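Local coordinates for uncharacterized protein (Methanosarcina mazei, PDB 3R6A) that is of unknown function but belongs to the glyoxalase/bleomycin resistance protein/dioxygenase superfamily and forms a two-subunit assembly, at residues Asn66-Leu76 with Ser111-Ser119. Sequence-based numbering, arbitrary orientation.
Sequences NTQATFLVDSL and SVIEYVEHS
F71 meets two residues of the neighbouring parallel strand with its ring. CG2 of I113 sits over one face, 3.7 Å from the F71 ring centroid and nearly on the ring normal, while the F71 edge turns toward the face of Y115 in a T-shaped stack, ring planes at 74°. Flat, apolar F71 suits this place because face and edge are both used; V73 CG1 then meets the edge of the Y115 ring.

The other side of the sheet is more polar. T70 OG1 donates to the anti lone pair of E114 OE1 at 2.8 Å, and the glutamate reaches it as an extended chain whose CG lies anti to the backbone N (chi1 173°). R11 NH1 bonds T70 OG1 and forms a salt bridge with E114 OE1, which would probably stabilise the negative charge. L72 CD1 lies over one face of the H118 imidazole in a CH-pi contact, 3.5 Å from its ring centroid.

The strands are laced by F71 N to E114 O (2.8 Å) and V116 N to F71 O. Beyond, one water joins V73 O to H118 N, and E117, long enough to pass the strand end, accepts L76 N at OE1 (2.7 Å, 171°), tethering the first turn of helix 76-84, where S75 is N-cap.

This pairing joins the first and last strands of a unit consistent with the βαβββ module of the glyoxalase superfamily. Strand 69-73 lies between 5-14 and 112-118. Helix 76-84 covers V73 and Y115 through F79 and L83, while I51 and L27 of the second subunit pack on F71 and Y115.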
ATOM      1  N   ASN B  66       7.256  -0.732  -9.652  1.00 19.92           N
ATOM      2  CA  ASN B  66       6.170  -0.554 -10.609  1.00 20.77           C
ATOM      3  C   ASN B  66       4.854  -1.153 -10.128  1.00 20.18           C
ATOM      4  O   ASN B  66       3.797  -0.881 -10.694  1.00 19.14           O
ATOM      5  CB  ASN B  66       6.550  -1.146 -11.968  1.00 23.26           C
ATOM      6  CG  ASN B  66       7.702  -0.406 -12.613  1.00 24.72           C
ATOM      7  OD1 ASN B  66       7.724   0.825 -12.633  1.00 27.59           O
ATOM      8  ND2 ASN B  66       8.660  -1.148 -13.149  1.00 26.31           N
ATOM      9  N   THR B  67       4.921  -1.966  -9.079  1.00 19.00           N
ATOM     10  CA  THR B  67       3.720  -2.586  -8.520  1.00 17.23           C
ATOM     11  C   THR B  67       3.196  -1.707  -7.388  1.00 18.56           C
ATOM     12  O   THR B  67       3.905  -1.449  -6.417  1.00 19.61           O
ATOM     13  CB  THR B  67       4.028  -3.999  -7.988  1.00 18.05           C
ATOM     14  OG1 THR B  67       4.471  -4.826  -9.074  1.00 18.63           O
ATOM     15  CG2 THR B  67       2.785  -4.621  -7.365  1.00 17.47           C
ATOM     16  N   GLN B  68       1.955  -1.251  -7.527  1.00 19.35           N
ATOM     17  CA  GLN B  68       1.319  -0.367  -6.549  1.00 20.06           C
ATOM     18  C   GLN B  68       1.051  -1.008  -5.187  1.00 18.72           C
ATOM     19  O   GLN B  68       1.252  -0.382  -4.141  1.00 19.67           O
ATOM     20  CB  GLN B  68      -0.008   0.158  -7.111  1.00 24.47           C
ATOM     21  CG  GLN B  68       0.080   0.763  -8.509  1.00 30.27           C
ATOM     22  CD  GLN B  68       0.986   1.968  -8.562  1.00 34.09           C
ATOM     23  OE1 GLN B  68       0.814   2.919  -7.800  1.00 38.81           O
ATOM     24  NE2 GLN B  68       1.956   1.940  -9.468  1.00 35.83           N
ATOM     25  N   ALA B  69       0.585  -2.250  -5.201  1.00 16.17           N
ATOM     26  CA  ALA B  69       0.263  -2.954  -3.965  1.00 15.03           C
ATOM     27  C   ALA B  69       0.145  -4.446  -4.209  1.00 15.35           C
ATOM     28  O   ALA B  69       0.160  -4.901  -5.350  1.00 15.13           O
ATOM     29  CB  ALA B  69      -1.044  -2.422  -3.392  1.00 14.29           C
ATOM     30  N   THR B  70       0.027  -5.200  -3.124  1.00 13.64           N
ATOM     31  CA  THR B  70      -0.092  -6.650  -3.200  1.00 13.64           C
ATOM     32  C   THR B  70      -1.394  -7.087  -2.540  1.00 14.03           C
ATOM     33  O   THR B  70      -1.700  -6.686  -1.416  1.00 13.06           O
ATOM     34  CB  THR B  70       1.107  -7.316  -2.501  1.00 13.03           C
ATOM     35  OG1 THR B  70       2.297  -7.028  -3.246  1.00 14.07           O
ATOM     36  CG2 THR B  70       0.920  -8.823  -2.394  1.00 13.45           C
ATOM     37  N   PHE B  71      -2.169  -7.889  -3.263  1.00 12.73           N
ATOM     38  CA  PHE B  71      -3.434  -8.395  -2.752  1.00 13.11           C
ATOM     39  C   PHE B  71      -3.278  -9.869  -2.434  1.00 12.78           C
ATOM     40  O   PHE B  71      -3.011 -10.668  -3.329  1.00 13.65           O
ATOM     41  CB  PHE B  71      -4.557  -8.273  -3.792  1.00 12.02           C
ATOM     42  CG  PHE B  71      -4.989  -6.864  -4.101  1.00 13.23           C
ATOM     43  CD1 PHE B  71      -4.378  -5.764  -3.507  1.00 13.81           C
ATOM     44  CD2 PHE B  71      -6.023  -6.645  -5.012  1.00 14.14           C
ATOM     45  CE1 PHE B  71      -4.789  -4.468  -3.820  1.00 13.70           C
ATOM     46  CE2 PHE B  71      -6.439  -5.355  -5.331  1.00 15.37           C
ATOM     47  CZ  PHE B  71      -5.819  -4.265  -4.731  1.00 14.28           C
ATOM     48  N   LEU B  72      -3.427 -10.228  -1.162  1.00 13.66           N
ATOM     49  CA  LEU B  72      -3.369 -11.631  -0.760  1.00 15.77           C
ATOM     50  C   LEU B  72      -4.803 -12.118  -0.966  1.00 16.59           C
ATOM     51  O   LEU B  72      -5.745 -11.536  -0.420  1.00 16.82           O
ATOM     52  CB  LEU B  72      -2.961 -11.747   0.714  1.00 16.20           C
ATOM     53  CG  LEU B  72      -2.925 -13.133   1.361  1.00 20.18           C
ATOM     54  CD1 LEU B  72      -2.000 -14.071   0.589  1.00 21.82           C
ATOM     55  CD2 LEU B  72      -2.447 -12.982   2.798  1.00 21.01           C
ATOM     56  N   VAL B  73      -4.972 -13.166  -1.768  1.00 15.49           N
ATOM     57  CA  VAL B  73      -6.302 -13.679  -2.071  1.00 16.97           C
ATOM     58  C   VAL B  73      -6.463 -15.167  -1.790  1.00 19.76           C
ATOM     59  O   VAL B  73      -5.483 -15.892  -1.635  1.00 19.79           O
ATOM     60  CB  VAL B  73      -6.663 -13.417  -3.560  1.00 15.60           C
ATOM     61  CG1 VAL B  73      -6.527 -11.935  -3.870  1.00 13.62           C
ATOM     62  CG2 VAL B  73      -5.744 -14.218  -4.475  1.00 16.71           C
ATOM     63  N   ASP B  74      -7.713 -15.616  -1.738  1.00 22.02           N
ATOM     64  CA  ASP B  74      -8.002 -17.019  -1.476  1.00 27.66           C
ATOM     65  C   ASP B  74      -7.758 -17.881  -2.714  1.00 28.42           C
ATOM     66  O   ASP B  74      -7.261 -19.003  -2.610  1.00 29.53           O
ATOM     67  CB  ASP B  74      -9.454 -17.169  -1.008  1.00 29.89           C
ATOM     68  CG  ASP B  74     -10.458 -16.870  -2.105  1.00 33.31           C
ATOM     69  OD1 ASP B  74     -10.184 -15.992  -2.951  1.00 35.42           O
ATOM     70  OD2 ASP B  74     -11.533 -17.507  -2.116  1.00 37.18           O
ATOM     71  N   SER B  75      -8.091 -17.349  -3.886  1.00 29.20           N
ATOM     72  CA  SER B  75      -7.921 -18.093  -5.129  1.00 29.62           C
ATOM     73  C   SER B  75      -7.500 -17.236  -6.321  1.00 27.05           C
ATOM     74  O   SER B  75      -8.271 -16.402  -6.791  1.00 29.13           O
ATOM     75  CB  SER B  75      -9.229 -18.815  -5.466  1.00 29.86           C
ATOM     76  OG  SER B  75      -9.196 -19.361  -6.775  1.00 33.38           O
ATOM     77  N   LEU B  76      -6.287 -17.452  -6.821  1.00 25.37           N
ATOM     78  CA  LEU B  76      -5.803 -16.688  -7.973  1.00 23.55           C
ATOM     79  C   LEU B  76      -6.679 -16.903  -9.197  1.00 24.24           C
ATOM     80  O   LEU B  76      -7.012 -15.960  -9.907  1.00 22.36           O
ATOM     81  CB  LEU B  76      -4.380 -17.089  -8.367  1.00 22.96           C
ATOM     82  CG  LEU B  76      -3.132 -16.551  -7.674  1.00 23.19           C
ATOM     83  CD1 LEU B  76      -1.928 -16.886  -8.559  1.00 20.35           C
ATOM     84  CD2 LEU B  76      -3.227 -15.050  -7.461  1.00 20.82           C
ATOM     85  N   SER B 111      -3.288   0.684 -13.020  1.00 15.90           N
ATOM     86  CA  SER B 111      -2.658   0.214 -11.791  1.00 14.76           C
ATOM     87  C   SER B 111      -2.067  -1.175 -11.977  1.00 15.20           C
ATOM     88  O   SER B 111      -2.666  -2.029 -12.630  1.00 18.01           O
ATOM     89  CB  SER B 111      -3.678   0.158 -10.653  1.00 14.14           C
ATOM     90  OG  SER B 111      -4.310   1.409 -10.460  1.00 16.07           O
ATOM     91  N   VAL B 112      -0.892  -1.391 -11.399  1.00 15.01           N
ATOM     92  CA  VAL B 112      -0.226  -2.688 -11.468  1.00 14.01           C
ATOM     93  C   VAL B 112      -0.296  -3.303 -10.075  1.00 13.60           C
ATOM     94  O   VAL B 112       0.227  -2.749  -9.116  1.00 14.50           O
ATOM     95  CB  VAL B 112       1.244  -2.544 -11.895  1.00 15.50           C
ATOM     96  CG1 VAL B 112       1.929  -3.905 -11.857  1.00 17.40           C
ATOM     97  CG2 VAL B 112       1.311  -1.951 -13.303  1.00 17.30           C
ATOM     98  N   ILE B 113      -0.950  -4.455  -9.978  1.00 14.39           N
ATOM     99  CA  ILE B 113      -1.136  -5.125  -8.700  1.00 13.08           C
ATOM    100  C   ILE B 113      -0.617  -6.555  -8.706  1.00 14.72           C
ATOM    101  O   ILE B 113      -0.784  -7.285  -9.687  1.00 15.19           O
ATOM    102  CB  ILE B 113      -2.637  -5.173  -8.334  1.00 14.25           C
ATOM    103  CG1 ILE B 113      -3.206  -3.752  -8.261  1.00 13.31           C
ATOM    104  CG2 ILE B 113      -2.832  -5.946  -7.023  1.00 14.06           C
ATOM    105  CD1 ILE B 113      -2.654  -2.902  -7.129  1.00 16.26           C
ATOM    106  N   GLU B 114       0.020  -6.951  -7.610  1.00 12.54           N
ATOM    107  CA  GLU B 114       0.510  -8.314  -7.487  1.00 14.05           C
ATOM    108  C   GLU B 114      -0.525  -9.092  -6.681  1.00 14.39           C
ATOM    109  O   GLU B 114      -0.881  -8.691  -5.571  1.00 15.47           O
ATOM    110  CB  GLU B 114       1.854  -8.361  -6.758  1.00 15.19           C
ATOM    111  CG  GLU B 114       2.310  -9.777  -6.460  1.00 18.05           C
ATOM    112  CD  GLU B 114       3.547  -9.823  -5.591  1.00 23.04           C
ATOM    113  OE1 GLU B 114       3.645  -8.998  -4.656  1.00 19.12           O
ATOM    114  OE2 GLU B 114       4.412 -10.693  -5.838  1.00 24.34           O
ATOM    115  N   TYR B 115      -1.031 -10.177  -7.255  1.00 12.14           N
ATOM    116  CA  TYR B 115      -2.007 -11.025  -6.574  1.00 12.18           C
ATOM    117  C   TYR B 115      -1.261 -12.256  -6.072  1.00 11.69           C
ATOM    118  O   TYR B 115      -0.561 -12.926  -6.835  1.00 12.66           O
ATOM    119  CB  TYR B 115      -3.119 -11.446  -7.538  1.00 12.06           C
ATOM    120  CG  TYR B 115      -4.084 -10.332  -7.865  1.00 12.92           C
ATOM    121  CD1 TYR B 115      -5.339 -10.271  -7.261  1.00 13.32           C
ATOM    122  CD2 TYR B 115      -3.743  -9.334  -8.781  1.00 13.05           C
ATOM    123  CE1 TYR B 115      -6.235  -9.252  -7.563  1.00 12.06           C
ATOM    124  CE2 TYR B 115      -4.632  -8.307  -9.087  1.00 12.65           C
ATOM    125  CZ  TYR B 115      -5.879  -8.276  -8.477  1.00 12.96           C
ATOM    126  OH  TYR B 115      -6.785  -7.292  -8.805  1.00 13.47           O
ATOM    127  N   VAL B 116      -1.412 -12.558  -4.789  1.00 12.97           N
ATOM    128  CA  VAL B 116      -0.716 -13.696  -4.208  1.00 15.04           C
ATOM    129  C   VAL B 116      -1.663 -14.661  -3.519  1.00 16.22           C
ATOM    130  O   VAL B 116      -2.629 -14.251  -2.880  1.00 15.79           O
ATOM    131  CB  VAL B 116       0.328 -13.220  -3.178  1.00 16.51           C
ATOM    132  CG1 VAL B 116       1.076 -14.414  -2.600  1.00 21.73           C
ATOM    133  CG2 VAL B 116       1.293 -12.244  -3.833  1.00 19.00           C
ATOM    134  N   GLU B 117      -1.370 -15.949  -3.654  1.00 17.76           N
ATOM    135  CA  GLU B 117      -2.159 -16.998  -3.028  1.00 21.16           C
ATOM    136  C   GLU B 117      -1.168 -17.814  -2.207  1.00 23.02           C
ATOM    137  O   GLU B 117      -0.190 -18.325  -2.744  1.00 21.57           O
ATOM    138  CB  GLU B 117      -2.804 -17.884  -4.094  1.00 24.29           C
ATOM    139  CG  GLU B 117      -3.733 -18.954  -3.543  1.00 30.50           C
ATOM    140  CD  GLU B 117      -4.230 -19.898  -4.622  1.00 33.51           C
ATOM    141  OE1 GLU B 117      -4.907 -19.431  -5.562  1.00 33.09           O
ATOM    142  OE2 GLU B 117      -3.936 -21.109  -4.532  1.00 37.26           O
ATOM    143  N   HIS B 118      -1.406 -17.916  -0.906  1.00 24.73           N
ATOM    144  CA  HIS B 118      -0.519 -18.673  -0.033  1.00 28.51           C
ATOM    145  C   HIS B 118      -0.965 -20.127   0.073  1.00 31.34           C
ATOM    146  O   HIS B 118      -2.158 -20.418   0.175  1.00 32.20           O
ATOM    147  CB  HIS B 118      -0.487 -18.035   1.361  1.00 28.44           C
ATOM    148  CG  HIS B 118       0.327 -16.780   1.438  1.00 28.97           C
ATOM    149  ND1 HIS B 118       0.232 -15.898   2.492  1.00 30.12           N
ATOM    150  CD2 HIS B 118       1.272 -16.278   0.609  1.00 28.32           C
ATOM    151  CE1 HIS B 118       1.084 -14.904   2.310  1.00 29.24           C
ATOM    152  NE2 HIS B 118       1.728 -15.111   1.176  1.00 30.60           N
ATOM    153  N   SER B 119      -0.002 -21.040   0.033  1.00 34.33           N
ATOM    154  CA  SER B 119      -0.309 -22.460   0.147  1.00 36.66           C
ATOM    155  C   SER B 119      -0.479 -22.786   1.626  1.00 37.94           C
ATOM    156  O   SER B 119      -0.506 -21.884   2.464  1.00 38.83           O
ATOM    157  CB  SER B 119       0.822 -23.296  -0.458  1.00 36.76           C
ATOM    158  OG  SER B 119       2.061 -23.000   0.161  1.00 39.34           O
TER
HETATM  159  O   HOH W   1      -3.890 -17.163   0.055  1.00 29.47           O